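Local coordinates for surface layer protein (Geobacillus stearothermophilus, PDB 4UJ7) that probably forms the self-assembling surface lattice that coats the bacterial cell, this fragment being two neighbouring immunoglobulin-like domains, the second of which binds calcium, at residues T78-T90 against E97-P109. Numbering follows the deposited sequence. Where two conformers were deposited one is given.
Sequences TVNGVAEGSTTIT and EVKVPVNVVAGGP
Ile89 and Val102 meet on the buried face of an antiparallel beta hairpin, strands 85-93 and 96-105, in the first BIG2 (bacterial Ig-like) domain. CG1 of Ile89 lies 3.6 Å from CG2 of Val102, the two side chains crossing at a slant. The other branch of Val102, CG1, is anti to its own backbone N (chi1 -179°) and reaches CG1 of Val79 at 4.0 Å. Val79 belongs to strand 74-81 of the facing sheet, so this branched valine spans the beta sandwich. Val104 fills the same face near the bend at 82-84, its CB 3.4 Å from Ala83 O, and its methyls pack over Gly81, whose lack of a side chain lets them close in.

The hydrogen-bonded pairs are Gly85-Val104, Thr87-Val102 and Ile89-Val100, each with two backbone bonds. Pro101 has no N-H to give, which costs nothing at its non-hydrogen-bonded site opposite Thr88.

The other face, with Ser86, Thr88, Thr90, Lys99 and Asn103, is mostly polar. In one of the two conformers of Asn103, Ser86 OG donates to Asn103 OD1 at 2.8 Å, a bond less certain than the backbone ladder. Asp56 OD2 is hydrogen-bonded to both Thr88 OG1 and Thr90 OG1. Lys99 runs alongside Thr90, its chain turned at the end (chi4 -82°) so that NZ donates a hydrogen bond to Thr90 OG1 at 2.8 Å.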
# COMPACT_ATOMS: atom_id res chain seq x y z
N THR A 78 6.44 6.63 0.90
CA THR A 78 6.61 6.12 2.27
C THR A 78 7.06 7.23 3.19
O THR A 78 8.02 7.94 2.88
CB THR A 78 7.64 4.97 2.30
OG1 THR A 78 7.12 3.89 1.54
CG2 THR A 78 7.90 4.51 3.74
N VAL A 79 6.37 7.39 4.32
CA VAL A 79 6.71 8.40 5.32
C VAL A 79 7.16 7.71 6.61
O VAL A 79 6.47 6.83 7.14
CB VAL A 79 5.50 9.36 5.61
CG1 VAL A 79 5.84 10.36 6.71
CG2 VAL A 79 5.03 10.05 4.32
N ASN A 80 8.34 8.09 7.11
CA ASN A 80 8.91 7.54 8.34
C ASN A 80 8.78 8.54 9.47
O ASN A 80 9.28 9.67 9.37
CB ASN A 80 10.38 7.20 8.10
CG ASN A 80 10.58 6.28 6.88
OD1 ASN A 80 10.19 5.12 6.91
ND2 ASN A 80 11.20 6.81 5.82
N GLY A 81 8.07 8.15 10.54
CA GLY A 81 7.91 9.01 11.72
C GLY A 81 9.17 8.97 12.57
O GLY A 81 9.52 7.94 13.14
N VAL A 82 9.89 10.10 12.60
CA VAL A 82 11.19 10.18 13.30
C VAL A 82 11.05 10.77 14.71
O VAL A 82 11.58 10.20 15.67
CB VAL A 82 12.23 10.97 12.46
CG1 VAL A 82 13.51 11.22 13.25
CG2 VAL A 82 12.54 10.22 11.16
N ALA A 83 10.36 11.90 14.83
CA ALA A 83 10.10 12.53 16.13
C ALA A 83 8.74 13.23 16.18
O ALA A 83 8.25 13.71 15.16
CB ALA A 83 11.21 13.53 16.48
N GLU A 84 8.14 13.30 17.36
CA GLU A 84 6.84 13.95 17.51
C GLU A 84 6.86 15.37 16.96
O GLU A 84 7.81 16.13 17.19
CB GLU A 84 6.37 13.94 18.97
CG GLU A 84 6.17 12.54 19.53
CD GLU A 84 5.73 12.55 20.98
OE1 GLU A 84 4.86 13.38 21.33
OE2 GLU A 84 6.26 11.74 21.77
N GLY A 85 5.82 15.72 16.22
CA GLY A 85 5.71 17.02 15.57
C GLY A 85 4.84 16.94 14.33
O GLY A 85 4.36 15.87 13.96
N SER A 86 4.63 18.10 13.71
CA SER A 86 3.89 18.20 12.47
C SER A 86 4.76 18.78 11.37
O SER A 86 5.63 19.61 11.64
CB SER A 86 2.64 19.06 12.65
OG SER A 86 1.73 18.44 13.53
N THR A 87 4.52 18.33 10.14
CA THR A 87 5.22 18.87 8.97
C THR A 87 4.41 18.61 7.70
O THR A 87 3.22 18.32 7.77
CB THR A 87 6.69 18.38 8.86
OG1 THR A 87 7.38 19.16 7.88
CG2 THR A 87 6.78 16.90 8.52
N THR A 88 5.04 18.74 6.54
CA THR A 88 4.38 18.49 5.26
C THR A 88 5.33 17.72 4.33
O THR A 88 6.56 17.91 4.42
CB THR A 88 3.86 19.80 4.60
OG1 THR A 88 4.95 20.57 4.10
CG2 THR A 88 3.08 20.67 5.59
N ILE A 89 4.79 16.83 3.51
CA ILE A 89 5.49 16.22 2.37
C ILE A 89 5.10 17.02 1.12
O ILE A 89 3.90 17.14 0.78
CB ILE A 89 5.12 14.73 2.11
CG1 ILE A 89 5.37 13.80 3.31
CG2 ILE A 89 5.87 14.19 0.88
CD1 ILE A 89 6.70 13.98 4.02
N THR A 90 6.09 17.55 0.43
CA THR A 90 5.85 18.23 -0.83
C THR A 90 6.16 17.26 -1.97
O THR A 90 7.27 16.71 -2.05
CB THR A 90 6.68 19.53 -0.97
OG1 THR A 90 6.33 20.43 0.09
CG2 THR A 90 6.45 20.19 -2.32
N GLU A 97 2.41 20.80 -7.91
CA GLU A 97 2.78 20.32 -6.58
C GLU A 97 1.58 20.05 -5.69
O GLU A 97 0.54 20.70 -5.81
CB GLU A 97 3.70 21.31 -5.86
CG GLU A 97 3.06 22.62 -5.44
CD GLU A 97 3.81 23.31 -4.32
OE1 GLU A 97 5.06 23.28 -4.32
OE2 GLU A 97 3.15 23.90 -3.43
N VAL A 98 1.74 19.07 -4.80
CA VAL A 98 0.80 18.83 -3.71
C VAL A 98 1.55 18.75 -2.39
O VAL A 98 2.57 18.05 -2.29
CB VAL A 98 -0.03 17.55 -3.93
CG1 VAL A 98 -1.01 17.31 -2.79
CG2 VAL A 98 -0.77 17.65 -5.25
N LYS A 99 1.08 19.49 -1.37
CA LYS A 99 1.63 19.43 -0.02
C LYS A 99 0.71 18.60 0.86
O LYS A 99 -0.46 18.97 1.06
CB LYS A 99 1.85 20.84 0.55
CG LYS A 99 2.99 21.57 -0.15
CD LYS A 99 3.26 22.95 0.45
CE LYS A 99 4.48 23.62 -0.17
NZ LYS A 99 5.77 23.15 0.43
N VAL A 100 1.22 17.48 1.37
CA VAL A 100 0.41 16.52 2.14
C VAL A 100 0.79 16.67 3.62
O VAL A 100 1.98 16.55 3.96
CB VAL A 100 0.71 15.06 1.70
CG1 VAL A 100 -0.08 14.07 2.54
CG2 VAL A 100 0.42 14.86 0.22
N PRO A 101 -0.19 16.98 4.49
CA PRO A 101 0.06 17.09 5.91
C PRO A 101 0.63 15.80 6.51
O PRO A 101 0.29 14.71 6.05
CB PRO A 101 -1.35 17.34 6.50
CG PRO A 101 -2.12 17.95 5.38
CD PRO A 101 -1.59 17.33 4.13
N VAL A 102 1.52 15.96 7.49
CA VAL A 102 2.07 14.84 8.26
C VAL A 102 2.04 15.16 9.75
O VAL A 102 2.50 16.23 10.15
CB VAL A 102 3.55 14.53 7.90
CG1 VAL A 102 4.07 13.35 8.71
CG2 VAL A 102 3.69 14.24 6.42
N ASN A 103 1.51 14.24 10.54
CA ASN A 103 1.52 14.36 11.99
C ASN A 103 2.16 13.11 12.61
O ASN A 103 1.72 11.97 12.35
CB ASN A 103 0.10 14.60 12.52
CG ASN A 103 0.09 15.13 13.95
OD1 ASN A 103 0.97 15.89 14.36
ND2 ASN A 103 -0.93 14.73 14.71
N VAL A 104 3.21 13.33 13.39
CA VAL A 104 3.91 12.26 14.09
C VAL A 104 3.57 12.39 15.56
O VAL A 104 3.77 13.44 16.15
CB VAL A 104 5.44 12.32 13.88
CG1 VAL A 104 6.11 11.12 14.55
CG2 VAL A 104 5.79 12.33 12.40
N VAL A 105 3.03 11.32 16.13
CA VAL A 105 2.50 11.35 17.50
C VAL A 105 3.19 10.31 18.38
O VAL A 105 3.94 9.47 17.90
CB VAL A 105 0.97 11.13 17.51
CG1 VAL A 105 0.26 12.20 16.69
CG2 VAL A 105 0.61 9.73 17.01
N ALA A 106 2.93 10.38 19.68
CA ALA A 106 3.39 9.37 20.60
C ALA A 106 2.72 8.04 20.28
O ALA A 106 3.38 6.99 20.24
CB ALA A 106 3.11 9.78 22.04
N GLY A 107 1.41 8.09 20.04
CA GLY A 107 0.63 6.90 19.74
C GLY A 107 -0.06 6.31 20.95
O GLY A 107 0.58 6.02 21.96
N GLY A 108 -1.38 6.14 20.84
CA GLY A 108 -2.17 5.52 21.90
C GLY A 108 -2.29 4.01 21.75
O GLY A 108 -1.71 3.43 20.85
N PRO A 109 -3.08 3.36 22.64
CA PRO A 109 -3.27 1.92 22.55
C PRO A 109 -4.04 1.53 21.28
O PRO A 109 -4.75 2.37 20.72
CB PRO A 109 -4.10 1.60 23.80
CG PRO A 109 -3.86 2.74 24.72
CD PRO A 109 -3.77 3.93 23.81
O HOH W 1 1.66 12.89 20.59